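Long-range contacts in dally-like, isoform A (Drosophila melanogaster, PDB 6XTZ), which probably acts as a cell-surface heparan sulfate proteoglycan, with a glypican core that binds Wnt proteins and shields their palmitoleate lipid to enable signalling at a distance: residues H68-I73 and K216-R221; V220-D225 and G257-Q262; E264-W269 and K458-L463. The protein carries 5 engineered substitutions. All blocks are in the same frame, centred on the assembly; numbering follows the deposited sequence.

Interaction 1: H68-I73 and K216-R221; sequences HTKDQI and KVLNVR
Ile73 and Leu218 pack flank to flank, each side chain sliding past the other in the opposite direction. The contact sets the long helix 51-110 of the all-helical glypican core against the link that leaves helix 185-216 and leads into helix 224-234. Within that link residues 217-219 still coil in a helical manner, held by i to i-3 backbone hydrogen bonds such as Val220 N to Val217 O, and this coil brings Leu218 up to the helix.

CG of Leu218 stands anti to its carbonyl carbon (chi1 -63°), and from there the CD2 branch makes the approach. It lies 3.7 Å from CB of Ile73, and its distance to CG2 of the same isoleucine is also 3.7 Å. Ile73 turns its CG2 anti to the backbone N, while its other branch leads out to CD1, which is 4.0 Å from Leu218 CD2. The leucine methyl is thus met by both arms of the isoleucine and not by a single tip. CD1 of Ile73 also reaches the neighbouring residue of the link, coming within 4.4 Å of CG1 of Val217 in a looser apolar touch.

Burial changes across this small patch. Ile73 and Val217 are buried: Phe459 and Trp460 of helix 459-467 pack on the isoleucine, and Met519 of helix 513-538 packs on the valine. Leu218 lies nearer the surface, beside the exposed Lys70. No hydrogen bond crosses between the two segments, so the fit depends on shape and apolar contact. Leu218 CD2 completes it by settling against the helix backbone itself, 3.7 Å from CA of Lys70 and 4.2 Å from CG of that lysine, where the extended side chain starts out.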
loop_
_atom_site.group_PDB
_atom_site.type_symbol
_atom_site.label_atom_id
_atom_site.label_comp_id
_atom_site.label_asym_id
_atom_site.label_seq_id
_atom_site.Cartn_x
_atom_site.Cartn_y
_atom_site.Cartn_z
ATOM N N HIS A 68 -0.368 20.048 8.760
ATOM C CA HIS A 68 0.564 19.009 9.186
ATOM C C HIS A 68 0.205 17.657 8.582
ATOM O O HIS A 68 1.088 16.918 8.133
ATOM C CB HIS A 68 0.594 18.926 10.712
ATOM C CG HIS A 68 1.568 17.920 11.246
ATOM N ND1 HIS A 68 2.849 18.253 11.629
ATOM C CD2 HIS A 68 1.445 16.588 11.462
ATOM C CE1 HIS A 68 3.474 17.171 12.059
ATOM N NE2 HIS A 68 2.644 16.148 11.967
ATOM N N THR A 69 -1.085 17.312 8.561
ATOM C CA THR A 69 -1.488 16.031 7.990
ATOM C C THR A 69 -1.322 16.024 6.477
ATOM O O THR A 69 -0.951 15.000 5.894
ATOM C CB THR A 69 -2.933 15.710 8.373
ATOM O OG1 THR A 69 -3.804 16.724 7.856
ATOM C CG2 THR A 69 -3.082 15.640 9.886
ATOM N N LYS A 70 -1.587 17.159 5.823
ATOM C CA LYS A 70 -1.426 17.227 4.372
ATOM C C LYS A 70 0.022 16.978 3.966
ATOM O O LYS A 70 0.286 16.266 2.990
ATOM C CB LYS A 70 -1.902 18.583 3.852
ATOM C CG LYS A 70 -1.732 18.769 2.352
ATOM C CD LYS A 70 -2.190 20.150 1.911
ATOM C CE LYS A 70 -2.008 20.342 0.413
ATOM N NZ LYS A 70 -2.821 19.373 -0.376
ATOM N N ASP A 71 0.972 17.552 4.707
ATOM C CA ASP A 71 2.382 17.352 4.389
ATOM C C ASP A 71 2.807 15.910 4.639
ATOM O O ASP A 71 3.571 15.338 3.853
ATOM C CB ASP A 71 3.243 18.316 5.205
ATOM C CG ASP A 71 4.725 18.133 4.948
ATOM O OD1 ASP A 71 5.170 18.418 3.817
ATOM O OD2 ASP A 71 5.444 17.707 5.875
ATOM N N GLN A 72 2.321 15.305 5.724
ATOM C CA GLN A 72 2.685 13.927 6.033
ATOM C C GLN A 72 2.092 12.954 5.021
ATOM O O GLN A 72 2.778 12.037 4.557
ATOM C CB GLN A 72 2.227 13.570 7.448
ATOM C CG GLN A 72 2.977 14.300 8.548
ATOM C CD GLN A 72 4.407 13.823 8.688
ATOM O OE1 GLN A 72 4.689 12.629 8.578
ATOM N NE2 GLN A 72 5.322 14.755 8.927
ATOM N N ILE A 73 0.820 13.141 4.665
ATOM C CA ILE A 73 0.143 12.188 3.794
ATOM C C ILE A 73 0.668 12.294 2.366
ATOM O O ILE A 73 0.961 11.280 1.722
ATOM C CB ILE A 73 -1.380 12.402 3.854
ATOM C CG1 ILE A 73 -1.914 12.051 5.245
ATOM C CG2 ILE A 73 -2.075 11.573 2.794
ATOM C CD1 ILE A 73 -3.375 12.410 5.444
ATOM N N LYS A 216 -6.129 10.401 -1.806
ATOM C CA LYS A 216 -7.537 10.782 -1.756
ATOM C C LYS A 216 -8.008 11.105 -0.343
ATOM O O LYS A 216 -9.012 11.809 -0.187
ATOM C CB LYS A 216 -8.404 9.672 -2.346
ATOM C CG LYS A 216 -8.258 9.487 -3.847
ATOM C CD LYS A 216 -8.931 10.615 -4.606
ATOM C CE LYS A 216 -8.908 10.366 -6.104
ATOM N NZ LYS A 216 -9.610 11.444 -6.855
ATOM N N VAL A 217 -7.318 10.606 0.687
ATOM C CA VAL A 217 -7.676 10.942 2.060
ATOM C C VAL A 217 -7.523 12.437 2.312
ATOM O O VAL A 217 -8.178 12.987 3.204
ATOM C CB VAL A 217 -6.829 10.102 3.045
ATOM C CG1 VAL A 217 -7.171 10.432 4.490
ATOM C CG2 VAL A 217 -7.043 8.622 2.788
ATOM N N LEU A 218 -6.688 13.117 1.520
ATOM C CA LEU A 218 -6.522 14.560 1.651
ATOM C C LEU A 218 -7.806 15.325 1.355
ATOM O O LEU A 218 -7.925 16.487 1.758
ATOM C CB LEU A 218 -5.413 15.047 0.716
ATOM C CG LEU A 218 -4.001 14.520 0.969
ATOM C CD1 LEU A 218 -3.052 14.995 -0.118
ATOM C CD2 LEU A 218 -3.512 14.962 2.332
ATOM N N ASN A 219 -8.759 14.709 0.655
ATOM C CA ASN A 219 -10.011 15.374 0.318
ATOM C C ASN A 219 -10.969 15.488 1.496
ATOM O O ASN A 219 -11.967 16.208 1.392
ATOM C CB ASN A 219 -10.709 14.635 -0.827
ATOM C CG ASN A 219 -9.857 14.554 -2.077
ATOM O OD1 ASN A 219 -8.983 15.392 -2.304
ATOM N ND2 ASN A 219 -10.107 13.540 -2.899
ATOM N N VAL A 220 -10.698 14.803 2.602
ATOM C CA VAL A 220 -11.596 14.796 3.751
ATOM C C VAL A 220 -11.238 15.967 4.657
ATOM O O VAL A 220 -10.137 16.019 5.216
ATOM C CB VAL A 220 -11.516 13.465 4.513
ATOM C CG1 VAL A 220 -12.590 13.407 5.589
ATOM C CG2 VAL A 220 -11.655 12.295 3.551
ATOM N N ARG A 221 -12.171 16.903 4.805
ATOM C CA ARG A 221 -11.970 18.069 5.649
ATOM C C ARG A 221 -12.376 17.768 7.086
ATOM O O ARG A 221 -13.238 16.924 7.346
ATOM C CB ARG A 221 -12.773 19.261 5.126
ATOM C CG ARG A 221 -12.415 19.690 3.714
ATOM C CD ARG A 221 -13.306 20.831 3.249
ATOM N NE ARG A 221 -12.960 21.292 1.909
ATOM C CZ ARG A 221 -13.477 20.795 0.790
ATOM N NH1 ARG A 221 -13.103 21.278 -0.387
ATOM N NH2 ARG A 221 -14.368 19.815 0.847
#

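Interaction 2: V220-D225 and G257-Q262; sequences VRLNAD and GCLHYQ
Cys258, in the last turn of helix 248-258, meets the chain of residues 220-225 in two ways. Its carbonyl oxygen receives a bond from a water, Cys258 O to water 2.8 Å, and the same water accepts from the backbone N of Asn223, so that one solvent molecule bridges the two backbones. The CD2 methyl of Leu222 lies against the same carbonyl, 3.7 Å from Cys258 O. Through its sulfur Cys258 is joined covalently to Cys226, in the first turn of the helix that Asn223 caps with its OD1.

Leu259, where the chain leaves the helix, adds a methyl contact, its CD2 4.0 Å from CD2 of Leu222, the two side chains crossing at a slant.

Tyr261 carries the rest, its ring sandwiched. Over one face comes Val220, whose CG1 sits 3.6 Å from the ring centroid and 16° off the normal, a CH-pi contact; CD2 of Leu222 touches at the ring's edge, near its plane. Gln262 follows, laying its CG on the opposite face 3.4 Å above the ring plane, while its NE2 makes only a weak bond to the Tyr261 hydroxyl. An alanine in place of Tyr261 would probably leave Val220 CG1 and Gln262 CG facing each other across a gap, and the Gln262 amide without its weak hydroxyl partner.

Helix 513-538 packs on Val220 and Tyr261 through Gln515, and Leu65 of helix 51-110 lies on Leu222 and Cys258. Together these contacts form a buried junction between the loop leading into helix 224-234 and the end of helix 248-258 with the 3-10 turn that follows, crosslinked next door by the Cys226-Cys258 disulfide, within the disulfide-rich, all-helical glypican core.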
loop_
_atom_site.group_PDB
_atom_site.type_symbol
_atom_site.label_atom_id
_atom_site.label_comp_id
_atom_site.label_asym_id
_atom_site.label_seq_id
_atom_site.Cartn_x
_atom_site.Cartn_y
_atom_site.Cartn_z
ATOM N N VAL A 220 -10.698 14.803 2.602
ATOM C CA VAL A 220 -11.596 14.796 3.751
ATOM C C VAL A 220 -11.238 15.967 4.657
ATOM O O VAL A 220 -10.137 16.019 5.216
ATOM C CB VAL A 220 -11.516 13.465 4.513
ATOM C CG1 VAL A 220 -12.590 13.407 5.589
ATOM C CG2 VAL A 220 -11.655 12.295 3.551
ATOM N N ARG A 221 -12.171 16.903 4.805
ATOM C CA ARG A 221 -11.970 18.069 5.649
ATOM C C ARG A 221 -12.376 17.768 7.086
ATOM O O ARG A 221 -13.238 16.924 7.346
ATOM C CB ARG A 221 -12.773 19.261 5.126
ATOM C CG ARG A 221 -12.415 19.690 3.714
ATOM C CD ARG A 221 -13.306 20.831 3.249
ATOM N NE ARG A 221 -12.960 21.292 1.909
ATOM C CZ ARG A 221 -13.477 20.795 0.790
ATOM N NH1 ARG A 221 -13.103 21.278 -0.387
ATOM N NH2 ARG A 221 -14.368 19.815 0.847
ATOM N N LEU A 222 -11.741 18.469 8.019
ATOM C CA LEU A 222 -12.135 18.374 9.416
ATOM C C LEU A 222 -13.529 18.962 9.607
ATOM O O LEU A 222 -13.936 19.889 8.903
ATOM C CB LEU A 222 -11.126 19.103 10.303
ATOM C CG LEU A 222 -9.682 18.613 10.182
ATOM C CD1 LEU A 222 -8.758 19.420 11.081
ATOM C CD2 LEU A 222 -9.594 17.135 10.512
ATOM N N ASN A 223 -14.272 18.404 10.558
ATOM C CA ASN A 223 -15.632 18.846 10.825
ATOM C C ASN A 223 -15.657 19.849 11.975
ATOM O O ASN A 223 -14.656 20.087 12.654
ATOM C CB ASN A 223 -16.544 17.648 11.123
ATOM C CG ASN A 223 -16.030 16.779 12.257
ATOM O OD1 ASN A 223 -15.505 17.272 13.256
ATOM N ND2 ASN A 223 -16.183 15.470 12.105
ATOM N N ALA A 224 -16.838 20.436 12.189
ATOM C CA ALA A 224 -16.992 21.456 13.222
ATOM C C ALA A 224 -16.739 20.899 14.616
ATOM O O ALA A 224 -16.211 21.612 15.478
ATOM C CB ALA A 224 -18.386 22.074 13.143
ATOM N N ASP A 225 -17.099 19.636 14.859
ATOM C CA ASP A 225 -16.852 19.047 16.172
ATOM C C ASP A 225 -15.363 18.958 16.474
ATOM O O ASP A 225 -14.960 19.036 17.641
ATOM C CB ASP A 225 -17.496 17.664 16.267
ATOM C CG ASP A 225 -19.011 17.729 16.322
ATOM O OD1 ASP A 225 -19.564 18.850 16.287
ATOM O OD2 ASP A 225 -19.651 16.661 16.403
ATOM N N GLY A 257 -9.650 12.040 17.698
ATOM C CA GLY A 257 -11.039 12.311 17.368
ATOM C C GLY A 257 -11.185 13.135 16.105
ATOM O O GLY A 257 -12.063 12.871 15.280
ATOM N N CYS A 258 -10.332 14.150 15.941
ATOM C CA CYS A 258 -10.333 14.926 14.706
ATOM C C CYS A 258 -10.083 14.037 13.494
ATOM O O CYS A 258 -10.689 14.231 12.434
ATOM C CB CYS A 258 -9.282 16.035 14.781
ATOM S SG CYS A 258 -9.771 17.485 15.746
ATOM N N LEU A 259 -9.198 13.050 13.636
ATOM C CA LEU A 259 -8.843 12.146 12.549
ATOM C C LEU A 259 -9.496 10.776 12.700
ATOM O O LEU A 259 -8.977 9.782 12.181
ATOM C CB LEU A 259 -7.324 12.001 12.459
ATOM C CG LEU A 259 -6.511 13.297 12.436
ATOM C CD1 LEU A 259 -5.026 12.983 12.309
ATOM C CD2 LEU A 259 -6.970 14.206 11.306
ATOM N N HIS A 260 -10.629 10.702 13.402
ATOM C CA HIS A 260 -11.257 9.408 13.654
ATOM C C HIS A 260 -11.848 8.790 12.395
ATOM O O HIS A 260 -12.074 7.577 12.368
ATOM C CB HIS A 260 -12.341 9.541 14.723
ATOM C CG HIS A 260 -12.879 8.227 15.198
ATOM N ND1 HIS A 260 -12.081 7.265 15.779
ATOM C CD2 HIS A 260 -14.129 7.710 15.166
ATOM C CE1 HIS A 260 -12.819 6.214 16.091
ATOM N NE2 HIS A 260 -14.065 6.458 15.729
ATOM N N TYR A 261 -12.098 9.588 11.355
ATOM C CA TYR A 261 -12.569 9.033 10.093
ATOM C C TYR A 261 -11.547 8.104 9.450
ATOM O O TYR A 261 -11.882 7.420 8.476
ATOM C CB TYR A 261 -12.936 10.160 9.123
ATOM C CG TYR A 261 -11.773 11.032 8.698
ATOM C CD1 TYR A 261 -11.405 12.148 9.440
ATOM C CD2 TYR A 261 -11.052 10.747 7.544
ATOM C CE1 TYR A 261 -10.345 12.948 9.052
ATOM C CE2 TYR A 261 -9.993 11.542 7.149
ATOM C CZ TYR A 261 -9.643 12.640 7.905
ATOM O OH TYR A 261 -8.588 13.429 7.509
ATOM N N GLN A 262 -10.321 8.063 9.968
ATOM C CA GLN A 262 -9.266 7.196 9.469
ATOM C C GLN A 262 -9.140 5.903 10.266
ATOM O O GLN A 262 -8.147 5.188 10.104
ATOM C CB GLN A 262 -7.929 7.938 9.487
ATOM C CG GLN A 262 -7.917 9.230 8.698
ATOM C CD GLN A 262 -6.669 10.051 8.951
ATOM O OE1 GLN A 262 -5.882 9.747 9.845
ATOM N NE2 GLN A 262 -6.483 11.102 8.165
HETATM O O HOH W 1 -12.987 15.811 11.985
#

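Interaction 3: E264-W269 and K458-L463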
loop_
_atom_site.group_PDB
_atom_site.type_symbol
_atom_site.label_atom_id
_atom_site.label_comp_id
_atom_site.label_asym_id
_atom_site.label_seq_id
_atom_site.Cartn_x
_atom_site.Cartn_y
_atom_site.Cartn_z
ATOM N N GLU A 264 -10.954 2.824 10.513
ATOM C CA GLU A 264 -10.955 1.617 9.693
ATOM C C GLU A 264 -9.799 1.628 8.705
ATOM O O GLU A 264 -9.133 0.606 8.501
ATOM C CB GLU A 264 -12.282 1.489 8.944
ATOM C CG GLU A 264 -13.463 1.038 9.782
ATOM C CD GLU A 264 -14.781 1.192 9.045
ATOM O OE1 GLU A 264 -15.281 2.334 8.957
ATOM O OE2 GLU A 264 -15.306 0.177 8.540
ATOM N N PHE A 265 -9.549 2.781 8.081
ATOM C CA PHE A 265 -8.489 2.881 7.086
ATOM C C PHE A 265 -7.126 2.600 7.702
ATOM O O PHE A 265 -6.252 2.029 7.041
ATOM C CB PHE A 265 -8.511 4.266 6.443
ATOM C CG PHE A 265 -7.692 4.369 5.188
ATOM C CD1 PHE A 265 -8.212 3.958 3.972
ATOM C CD2 PHE A 265 -6.408 4.885 5.223
ATOM C CE1 PHE A 265 -7.464 4.054 2.814
ATOM C CE2 PHE A 265 -5.655 4.985 4.069
ATOM C CZ PHE A 265 -6.185 4.568 2.863
ATOM N N ASP A 266 -6.935 2.983 8.968
ATOM C CA ASP A 266 -5.676 2.699 9.648
ATOM C C ASP A 266 -5.475 1.201 9.847
ATOM O O ASP A 266 -4.379 0.682 9.611
ATOM C CB ASP A 266 -5.636 3.431 10.987
ATOM C CG ASP A 266 -4.531 2.933 11.892
ATOM O OD1 ASP A 266 -3.364 2.914 11.452
ATOM O OD2 ASP A 266 -4.833 2.572 13.048
ATOM N N SER A 267 -6.520 0.489 10.276
ATOM C CA SER A 267 -6.371 -0.939 10.539
ATOM C C SER A 267 -6.125 -1.716 9.252
ATOM O O SER A 267 -5.283 -2.622 9.220
ATOM C CB SER A 267 -7.604 -1.473 11.271
ATOM O OG SER A 267 -8.768 -1.361 10.472
ATOM N N GLU A 268 -6.841 -1.374 8.179
ATOM C CA GLU A 268 -6.610 -2.045 6.905
ATOM C C GLU A 268 -5.258 -1.674 6.307
ATOM O O GLU A 268 -4.663 -2.479 5.583
ATOM C CB GLU A 268 -7.736 -1.722 5.923
ATOM C CG GLU A 268 -9.102 -2.231 6.358
ATOM C CD GLU A 268 -9.184 -3.748 6.398
ATOM O OE1 GLU A 268 -8.309 -4.420 5.813
ATOM O OE2 GLU A 268 -10.132 -4.270 7.019
ATOM N N TRP A 269 -4.762 -0.467 6.594
ATOM C CA TRP A 269 -3.422 -0.095 6.154
ATOM C C TRP A 269 -2.374 -1.014 6.768
ATOM O O TRP A 269 -1.391 -1.377 6.111
ATOM C CB TRP A 269 -3.140 1.364 6.514
ATOM C CG TRP A 269 -1.846 1.901 5.971
ATOM C CD1 TRP A 269 -0.638 1.922 6.603
ATOM C CD2 TRP A 269 -1.638 2.506 4.688
ATOM N NE1 TRP A 269 0.311 2.501 5.793
ATOM C CE2 TRP A 269 -0.278 2.866 4.611
ATOM C CE3 TRP A 269 -2.472 2.778 3.597
ATOM C CZ2 TRP A 269 0.269 3.482 3.486
ATOM C CZ3 TRP A 269 -1.927 3.390 2.483
ATOM C CH2 TRP A 269 -0.569 3.736 2.436
ATOM N N LYS A 458 2.553 1.866 10.663
ATOM C CA LYS A 458 1.805 2.561 11.703
ATOM C C LYS A 458 1.617 4.041 11.388
ATOM O O LYS A 458 1.470 4.853 12.307
ATOM C CB LYS A 458 2.500 2.395 13.053
ATOM C CG LYS A 458 2.716 0.953 13.485
ATOM C CD LYS A 458 1.419 0.309 13.945
ATOM C CE LYS A 458 1.677 -1.050 14.580
ATOM N NZ LYS A 458 0.432 -1.644 15.141
ATOM N N PHE A 459 1.616 4.407 10.103
ATOM C CA PHE A 459 1.599 5.819 9.731
ATOM C C PHE A 459 0.342 6.518 10.233
ATOM O O PHE A 459 0.415 7.627 10.774
ATOM C CB PHE A 459 1.718 5.967 8.212
ATOM C CG PHE A 459 1.471 7.368 7.723
ATOM C CD1 PHE A 459 2.488 8.309 7.732
ATOM C CD2 PHE A 459 0.219 7.747 7.260
ATOM C CE1 PHE A 459 2.261 9.600 7.289
ATOM C CE2 PHE A 459 -0.013 9.037 6.820
ATOM C CZ PHE A 459 1.010 9.963 6.832
ATOM N N TRP A 460 -0.819 5.886 10.064
ATOM C CA TRP A 460 -2.077 6.560 10.364
ATOM C C TRP A 460 -2.325 6.669 11.864
ATOM O O TRP A 460 -2.798 7.707 12.339
ATOM C CB TRP A 460 -3.228 5.834 9.665
ATOM C CG TRP A 460 -3.076 5.844 8.175
ATOM C CD1 TRP A 460 -2.583 4.840 7.393
ATOM C CD2 TRP A 460 -3.392 6.924 7.288
ATOM N NE1 TRP A 460 -2.584 5.224 6.073
ATOM C CE2 TRP A 460 -3.076 6.499 5.982
ATOM C CE3 TRP A 460 -3.920 8.205 7.471
ATOM C CZ2 TRP A 460 -3.268 7.310 4.865
ATOM C CZ3 TRP A 460 -4.109 9.010 6.361
ATOM C CH2 TRP A 460 -3.785 8.560 5.075
ATOM N N SER A 461 -2.010 5.622 12.629
ATOM C CA SER A 461 -2.179 5.699 14.076
ATOM C C SER A 461 -1.116 6.570 14.733
ATOM O O SER A 461 -1.304 6.997 15.877
ATOM C CB SER A 461 -2.161 4.299 14.693
ATOM O OG SER A 461 -0.939 3.629 14.429
ATOM N N ASN A 462 -0.017 6.846 14.037
ATOM C CA ASN A 462 1.043 7.697 14.558
ATOM C C ASN A 462 0.812 9.174 14.269
ATOM O O ASN A 462 1.506 10.016 14.850
ATOM C CB ASN A 462 2.395 7.265 13.978
ATOM C CG ASN A 462 3.568 7.935 14.662
ATOM O OD1 ASN A 462 3.970 7.543 15.756
ATOM N ND2 ASN A 462 4.132 8.948 14.014
ATOM N N LEU A 463 -0.137 9.508 13.390
ATOM C CA LEU A 463 -0.417 10.914 13.100
ATOM C C LEU A 463 -0.762 11.718 14.346
ATOM O O LEU A 463 -0.163 12.791 14.541
ATOM C CB LEU A 463 -1.521 11.016 12.040
ATOM C CG LEU A 463 -1.064 11.075 10.582
ATOM C CD1 LEU A 463 -2.262 11.105 9.651
ATOM C CD2 LEU A 463 -0.181 12.292 10.358
HETATM O O HOH W 2 -1.271 2.993 9.877
HETATM O O HOH W 3 -1.434 1.947 12.594
#
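An aromatic cluster of Phe265, Trp269 and Trp460 joins helix 263-283 to the start of helix 459-467 in the buried part of the glypican core. The short segments 264-269 and 459-463 run roughly antiparallel, their directions 139° apart and their axes 9.0 Å from each other at closest.

Trp460 lies at the centre, and its indole is used in two ways. Its edge, led by NE1 and CD1, is set against the face of Trp269: Trp460 NE1 stands 3.2 Å from CD2 of Trp269, the planes are 80° apart, and the two side chains cross at about a right angle. Its face receives the rim of Phe265, in an offset edge-to-face pair with planes at 89°, where Phe265 CE2 comes within 3.4 Å of Trp460 CZ2. Phe459, the residue before it, lays CD2 over the opposite face, so the indole is held between two phenylalanines. Both Phe265 and Trp269 carry CG anti to the backbone N, and being one helical turn apart they offer an edge and a face to the same indole. The N-H of Trp269 itself is bonded to Tyr456 O.

Beside the rings the contact turns polar. Asp266 OD1 is 3.4 Å from CB of Trp460, and a water lies between the carboxylate and the helix start, 2.9 Å from Trp460 N, which donates to it. The position of the Asp266 carboxylate at the N-terminal turn of helix 459-467 would probably favour its negative charge. Nearby, Lys458 forms a salt bridge with Glu270.

Met519 and Leu526 of helix 513-538 close over Phe265, and Met76 of helix 51-110 over Trp269. Interlocked edge-to-face aromatics with a hydrated acidic margin here make a helix-packing core of the elongated glypican bundle.

The three contacts lie side by side, their centres about 11 to 14 Å apart. Interaction 1 is partly buried and purely aliphatic, interaction 2 is buried and mixes an aliphatic-aromatic sandwich with a disulfide and a bridging water, and interaction 3 is a buried aromatic cluster with a polar margin. Interactions 1 and 2 share Val220 and Arg221, so one link of chain serves both. Trp460 ties the set together: Ile73 CD1 lies 3.6 Å from Trp460 CZ3, and Gln262 OE1 packs near its CE3. Interactions 2 and 3 also involve the consecutive helices 248-258 and 263-283, and helix 513-538 touches all three.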